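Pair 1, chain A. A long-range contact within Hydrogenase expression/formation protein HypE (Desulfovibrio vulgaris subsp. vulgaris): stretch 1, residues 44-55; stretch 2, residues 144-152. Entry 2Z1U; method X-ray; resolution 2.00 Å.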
# COMPACT_ATOMS: atom_id res chain seq x y z
N ARG A 44 -11.13 -3.67 10.54
CA ARG A 44 -11.17 -4.93 11.29
C ARG A 44 -11.49 -6.07 10.35
O ARG A 44 -12.48 -6.02 9.61
CB ARG A 44 -12.21 -4.89 12.43
CG ARG A 44 -12.31 -6.22 13.17
CD ARG A 44 -13.66 -6.41 13.84
NE ARG A 44 -13.94 -7.83 14.06
CZ ARG A 44 -13.82 -8.44 15.23
NH1 ARG A 44 -13.42 -7.75 16.30
NH2 ARG A 44 -14.10 -9.73 15.34
N LEU A 45 -10.64 -7.10 10.39
CA LEU A 45 -10.70 -8.23 9.48
C LEU A 45 -10.77 -9.56 10.25
O LEU A 45 -10.00 -9.79 11.19
CB LEU A 45 -9.46 -8.21 8.59
CG LEU A 45 -9.43 -7.53 7.21
CD1 LEU A 45 -10.35 -6.34 7.03
CD2 LEU A 45 -8.02 -7.21 6.81
N ASP A 46 -11.70 -10.43 9.87
CA ASP A 46 -11.75 -11.78 10.43
C ASP A 46 -11.21 -12.78 9.44
O ASP A 46 -11.93 -13.18 8.54
CB ASP A 46 -13.18 -12.16 10.81
CG ASP A 46 -13.68 -11.41 11.98
OD1 ASP A 46 -13.00 -11.42 13.04
OD2 ASP A 46 -14.76 -10.80 11.85
N LEU A 47 -9.96 -13.20 9.62
CA LEU A 47 -9.31 -14.08 8.64
C LEU A 47 -8.69 -15.38 9.19
O LEU A 47 -8.18 -15.43 10.31
CB LEU A 47 -8.27 -13.30 7.83
CG LEU A 47 -8.76 -12.29 6.80
CD1 LEU A 47 -7.60 -11.40 6.35
CD2 LEU A 47 -9.38 -12.99 5.61
N THR A 48 -8.72 -16.44 8.37
CA THR A 48 -8.18 -17.75 8.78
C THR A 48 -6.69 -17.99 8.50
O THR A 48 -6.29 -18.39 7.39
CB THR A 48 -9.05 -18.94 8.25
OG1 THR A 48 -10.44 -18.66 8.49
CG2 THR A 48 -8.68 -20.26 8.96
N GLY A 49 -5.80 -17.70 9.49
CA GLY A 49 -4.58 -18.41 9.81
C GLY A 49 -3.44 -18.05 8.88
O GLY A 49 -2.75 -17.02 9.02
N PRO A 50 -2.98 -19.05 8.03
CA PRO A 50 -1.90 -18.78 7.08
C PRO A 50 -2.44 -17.86 5.99
O PRO A 50 -3.41 -18.21 5.31
CB PRO A 50 -1.56 -20.17 6.52
CG PRO A 50 -2.34 -21.16 7.35
CD PRO A 50 -3.51 -20.41 7.90
N LEU A 51 -1.84 -16.68 5.87
CA LEU A 51 -2.32 -15.66 4.96
C LEU A 51 -1.27 -15.30 3.94
O LEU A 51 -0.08 -15.52 4.16
CB LEU A 51 -2.73 -14.40 5.73
CG LEU A 51 -3.72 -14.57 6.89
CD1 LEU A 51 -3.86 -13.27 7.61
CD2 LEU A 51 -5.08 -15.07 6.41
N ALA A 52 -1.71 -14.76 2.81
CA ALA A 52 -0.81 -14.23 1.80
C ALA A 52 -1.03 -12.72 1.66
O ALA A 52 -2.18 -12.27 1.59
CB ALA A 52 -1.03 -14.94 0.49
N MET A 53 0.06 -11.95 1.65
CA MET A 53 -0.00 -10.49 1.56
C MET A 53 0.92 -9.95 0.46
O MET A 53 2.10 -10.32 0.38
CB MET A 53 0.36 -9.85 2.91
CG MET A 53 0.44 -8.32 2.92
SD MET A 53 1.07 -7.65 4.49
CE MET A 53 0.45 -5.97 4.45
N SER A 54 0.39 -9.07 -0.38
CA SER A 54 1.15 -8.46 -1.48
C SER A 54 0.81 -6.99 -1.64
O SER A 54 -0.35 -6.59 -1.40
CB SER A 54 0.78 -9.18 -2.79
OG SER A 54 1.49 -8.62 -3.88
N THR A 55 1.78 -6.17 -2.03
CA THR A 55 1.49 -4.78 -2.37
C THR A 55 2.05 -4.42 -3.76
O THR A 55 3.07 -4.94 -4.16
CB THR A 55 2.04 -3.78 -1.32
OG1 THR A 55 1.44 -2.50 -1.53
CG2 THR A 55 3.59 -3.62 -1.41
N ASN A 144 -1.59 2.75 -4.98
CA ASN A 144 -1.08 1.53 -4.39
C ASN A 144 -2.25 0.68 -3.90
O ASN A 144 -3.22 1.20 -3.32
CB ASN A 144 -0.14 1.83 -3.22
CG ASN A 144 0.38 0.56 -2.56
OD1 ASN A 144 -0.33 -0.04 -1.76
ND2 ASN A 144 1.61 0.15 -2.89
N THR A 145 -2.17 -0.63 -4.13
CA THR A 145 -3.11 -1.53 -3.48
C THR A 145 -2.36 -2.65 -2.76
O THR A 145 -1.33 -3.11 -3.23
CB THR A 145 -4.17 -2.13 -4.44
OG1 THR A 145 -3.54 -2.78 -5.54
CG2 THR A 145 -5.16 -1.05 -4.95
N THR A 146 -2.89 -3.06 -1.61
CA THR A 146 -2.32 -4.19 -0.88
C THR A 146 -3.44 -5.21 -0.71
O THR A 146 -4.58 -4.85 -0.40
CB THR A 146 -1.76 -3.71 0.48
OG1 THR A 146 -0.79 -2.69 0.23
CG2 THR A 146 -1.10 -4.84 1.27
N GLY A 147 -3.10 -6.47 -0.91
CA GLY A 147 -4.08 -7.52 -0.84
C GLY A 147 -3.74 -8.48 0.28
O GLY A 147 -2.56 -8.77 0.56
N ILE A 148 -4.80 -9.00 0.89
CA ILE A 148 -4.66 -10.04 1.89
C ILE A 148 -5.61 -11.19 1.57
O ILE A 148 -6.80 -10.98 1.29
CB ILE A 148 -4.87 -9.47 3.33
CG1 ILE A 148 -4.42 -10.48 4.38
CG2 ILE A 148 -6.30 -9.02 3.57
CD1 ILE A 148 -2.96 -10.26 4.79
N GLY A 149 -5.08 -12.41 1.64
CA GLY A 149 -5.86 -13.60 1.34
C GLY A 149 -5.52 -14.79 2.22
O GLY A 149 -4.49 -14.82 2.89
N GLU A 150 -6.39 -15.79 2.18
CA GLU A 150 -6.24 -17.01 2.96
C GLU A 150 -5.56 -18.10 2.10
O GLU A 150 -6.06 -18.45 1.03
CB GLU A 150 -7.62 -17.45 3.46
CG GLU A 150 -8.24 -16.40 4.40
CD GLU A 150 -9.75 -16.54 4.59
OE1 GLU A 150 -10.48 -16.66 3.57
OE2 GLU A 150 -10.21 -16.51 5.76
N ILE A 151 -4.43 -18.62 2.56
CA ILE A 151 -3.75 -19.67 1.81
C ILE A 151 -4.59 -20.95 1.82
O ILE A 151 -5.14 -21.34 2.86
CB ILE A 151 -2.28 -19.89 2.25
CG1 ILE A 151 -1.43 -18.68 1.83
CG2 ILE A 151 -1.69 -21.16 1.61
CD1 ILE A 151 -0.13 -18.53 2.55
N LEU A 152 -4.72 -21.56 0.63
CA LEU A 152 -5.64 -22.67 0.41
C LEU A 152 -5.01 -24.05 0.52
O LEU A 152 -5.72 -25.04 0.67
CB LEU A 152 -6.33 -22.53 -0.96
CG LEU A 152 -7.20 -21.29 -1.19
CD1 LEU A 152 -7.50 -21.14 -2.67
CD2 LEU A 152 -8.49 -21.34 -0.37
O HOH W 1 -6.26 -20.61 5.29

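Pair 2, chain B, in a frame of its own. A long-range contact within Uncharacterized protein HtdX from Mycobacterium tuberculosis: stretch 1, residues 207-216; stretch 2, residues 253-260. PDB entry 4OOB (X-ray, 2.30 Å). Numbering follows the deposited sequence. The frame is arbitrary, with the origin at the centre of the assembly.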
# COMPACT_ATOMS: atom_id res chain seq x y z
N ARG B 207 -12.26 -8.53 12.98
CA ARG B 207 -12.68 -7.79 14.13
C ARG B 207 -12.73 -6.28 13.90
O ARG B 207 -13.13 -5.53 14.80
CB ARG B 207 -11.76 -8.16 15.32
CG ARG B 207 -12.08 -9.54 15.89
CD ARG B 207 -11.19 -9.93 17.06
NE ARG B 207 -9.99 -10.64 16.59
CZ ARG B 207 -8.72 -10.25 16.77
NH1 ARG B 207 -8.42 -9.14 17.44
NH2 ARG B 207 -7.73 -10.97 16.28
N PHE B 208 -12.33 -5.80 12.72
CA PHE B 208 -12.34 -4.33 12.48
C PHE B 208 -13.75 -3.78 12.55
O PHE B 208 -14.68 -4.44 12.09
CB PHE B 208 -11.75 -3.96 11.10
CG PHE B 208 -10.27 -4.25 10.97
CD1 PHE B 208 -9.51 -4.66 12.06
CD2 PHE B 208 -9.64 -4.09 9.75
CE1 PHE B 208 -8.18 -4.91 11.93
CE2 PHE B 208 -8.30 -4.34 9.62
CZ PHE B 208 -7.58 -4.75 10.71
N PRO B 209 -13.91 -2.57 13.11
CA PRO B 209 -15.19 -1.92 12.91
C PRO B 209 -15.30 -1.41 11.48
O PRO B 209 -14.29 -1.38 10.75
CB PRO B 209 -15.18 -0.78 13.92
CG PRO B 209 -13.78 -0.55 14.23
CD PRO B 209 -13.05 -1.83 14.03
N ASP B 210 -16.50 -1.00 11.11
CA ASP B 210 -16.83 -0.56 9.76
C ASP B 210 -16.26 0.82 9.46
O ASP B 210 -15.98 1.15 8.32
CB ASP B 210 -18.36 -0.51 9.59
CG ASP B 210 -18.99 -1.88 9.35
OD1 ASP B 210 -18.29 -2.91 9.41
OD2 ASP B 210 -20.18 -1.90 9.04
N ALA B 211 -16.13 1.65 10.47
CA ALA B 211 -15.48 2.93 10.32
C ALA B 211 -14.09 2.78 10.94
O ALA B 211 -13.98 2.58 12.14
CB ALA B 211 -16.29 4.03 11.04
N VAL B 212 -13.04 2.86 10.13
CA VAL B 212 -11.70 2.59 10.66
C VAL B 212 -10.62 3.34 9.90
O VAL B 212 -10.76 3.61 8.70
CB VAL B 212 -11.44 1.04 10.69
CG1 VAL B 212 -11.31 0.43 9.32
CG2 VAL B 212 -10.22 0.67 11.51
N ARG B 213 -9.54 3.68 10.60
CA ARG B 213 -8.36 4.35 10.00
C ARG B 213 -7.16 3.40 10.08
O ARG B 213 -6.90 2.75 11.12
CB ARG B 213 -8.04 5.72 10.71
CG ARG B 213 -6.87 6.53 10.08
CD ARG B 213 -6.54 7.88 10.75
N TYR B 214 -6.43 3.29 8.97
CA TYR B 214 -5.25 2.43 8.86
C TYR B 214 -4.06 3.26 8.35
O TYR B 214 -4.05 3.71 7.22
CB TYR B 214 -5.59 1.26 7.93
CG TYR B 214 -4.49 0.22 7.67
CD1 TYR B 214 -3.61 -0.17 8.70
CD2 TYR B 214 -4.35 -0.36 6.45
CE1 TYR B 214 -2.63 -1.12 8.48
CE2 TYR B 214 -3.37 -1.32 6.22
CZ TYR B 214 -2.51 -1.70 7.24
OH TYR B 214 -1.51 -2.64 7.00
N SER B 215 -3.08 3.48 9.23
CA SER B 215 -1.86 4.26 8.96
C SER B 215 -0.64 3.39 8.95
O SER B 215 -0.35 2.71 9.93
CB SER B 215 -1.64 5.30 10.04
OG SER B 215 -2.68 6.26 9.95
N VAL B 216 0.06 3.43 7.84
CA VAL B 216 1.20 2.61 7.61
C VAL B 216 2.38 3.51 7.29
O VAL B 216 2.33 4.42 6.46
CB VAL B 216 0.98 1.65 6.42
CG1 VAL B 216 2.23 0.84 6.13
CG2 VAL B 216 -0.17 0.69 6.72
N LEU B 253 7.61 -2.32 8.09
CA LEU B 253 6.54 -1.35 8.32
C LEU B 253 6.10 -1.31 9.79
O LEU B 253 6.32 -2.26 10.53
CB LEU B 253 5.34 -1.67 7.43
CG LEU B 253 4.46 -2.86 7.80
CD1 LEU B 253 3.51 -2.65 8.95
CD2 LEU B 253 3.63 -3.16 6.55
N THR B 254 5.49 -0.20 10.19
CA THR B 254 4.85 -0.09 11.48
C THR B 254 3.52 0.55 11.16
O THR B 254 3.43 1.37 10.24
CB THR B 254 5.64 0.76 12.49
OG1 THR B 254 5.65 2.11 12.01
CG2 THR B 254 7.07 0.31 12.57
N ALA B 255 2.50 0.21 11.91
CA ALA B 255 1.18 0.62 11.54
C ALA B 255 0.18 0.61 12.65
O ALA B 255 0.33 -0.05 13.63
CB ALA B 255 0.66 -0.28 10.40
N THR B 256 -0.93 1.31 12.44
CA THR B 256 -1.98 1.32 13.41
C THR B 256 -3.27 1.22 12.71
O THR B 256 -3.43 1.79 11.62
CB THR B 256 -2.02 2.62 14.24
OG1 THR B 256 -2.12 3.74 13.37
CG2 THR B 256 -0.77 2.75 15.10
N VAL B 257 -4.17 0.46 13.35
CA VAL B 257 -5.58 0.40 13.06
C VAL B 257 -6.34 0.98 14.28
O VAL B 257 -6.11 0.56 15.41
CB VAL B 257 -5.97 -1.07 12.83
CG1 VAL B 257 -7.41 -1.19 12.35
CG2 VAL B 257 -5.00 -1.72 11.83
N ARG B 258 -7.25 1.93 14.03
CA ARG B 258 -8.07 2.52 15.08
C ARG B 258 -9.48 2.66 14.56
O ARG B 258 -9.70 3.08 13.41
CB ARG B 258 -7.55 3.88 15.45
CG ARG B 258 -6.13 3.87 16.01
CD ARG B 258 -6.05 3.32 17.45
NE ARG B 258 -4.72 3.51 18.02
CZ ARG B 258 -3.70 2.67 17.90
NH1 ARG B 258 -3.79 1.52 17.23
NH2 ARG B 258 -2.54 3.00 18.47
N GLY B 259 -10.45 2.26 15.38
CA GLY B 259 -11.85 2.53 15.12
C GLY B 259 -12.02 4.02 15.09
O GLY B 259 -11.44 4.71 15.88
N LEU B 260 -12.80 4.54 14.15
CA LEU B 260 -13.04 5.98 14.10
C LEU B 260 -13.91 6.50 15.24
O LEU B 260 -14.81 5.79 15.68
CB LEU B 260 -13.70 6.36 12.79
CG LEU B 260 -12.84 6.39 11.54
CD1 LEU B 260 -13.60 7.15 10.47
CD2 LEU B 260 -11.47 7.02 11.81
O HOH W 2 -4.51 4.01 12.80

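In both pairs an antiparallel strand pair is joined by the segment just before the first strand, which brings L47(A) in pair 1 and F208(B) in pair 2 against the second strand. Superposing N, CA and C of 14 central residues gives an RMSD of 0.7 Å, and the angle between strand directions is 147° in pair 1 and 168° in pair 2. The register is the same: L51(A), M53(A) and T55(A) face E150(A), I148(A) and T146(A) at non-hydrogen-bonded positions, as V212(B), Y214(B) and V216(B) face G259(B), V257(B) and A255(B).

The backbone ladder matches bond for bond. In pair 1, A52(A) N donates to G149(A) O at 2.8 Å and G149(A) N to A52(A) O at 2.9 Å; at the equivalent place in pair 2, R213(B) N reaches R258(B) O at 2.9 Å and R258(B) N reaches R213(B) O at 3.0 Å. S54(A) with G147(A) and S215(B) with T256(B) form the next reciprocal pair. The ladder closes with I151(A) N to P50(A) O and L260(B) N to A211(B) O, both 3.0 Å. I151(A) and L260(B) fall together to 0.2 Å at CA and 0.3 Å at their side-chain centres.

On the face carrying M53(A) and I148(A), a branched aliphatic residue is the hub in each pair. I148(A) loses 100 Å² to the other stretch, its CD1 lying 3.8 Å from M53(A) CB and its CG1 3.9 Å from L47(A) CD1. Its counterpart V257(B) is shorter and loses 86 Å², with CG2 3.8 Å from Y214(B) CD1. The residue matched to L47(A) is F208(B), whose ring lies face-on to the valine: V257(B) CG1 is 3.9 Å from the F208(B) ring centroid, 15° off the normal. Leucine against isoleucine thus becomes a CH-pi contact.

The next matched pair on this face differs in chemistry. T55(A) OG1 and T146(A) OG1 are hydrogen-bonded at 2.8 Å, whereas V216(B) CG2 packs on A255(B) CB at 3.9 Å, an apolar contact in the same place.

At the other end of the ladder the contrast is sharper. E150(A) reaches back to the preceding segment, where T48(A) N donates to E150(A) OE2 at 3.0 Å with an angle of 166°; T48(A) OG1 adds a weak bond to E150(A) OE2 at 3.5 Å. The equivalent positions are P209(B), which has no amide hydrogen, and G259(B), which has no side chain. Here P209(B) CG packs 3.7 Å from G259(B) CA, and an ideal CB on the glycine would come within 3.3 Å of P209(B) CG, a tight approach.

The opposite face also diverges. G147(A) and G149(A) add no side chain there, and A52(A) CB contacts I151(A) CG1 at 4.0 Å. In pair 2, T256(B) and R258(B) occupy the glycine positions, and R213(B) CB, matching the alanine, lies 3.8 Å from L260(B) CD2.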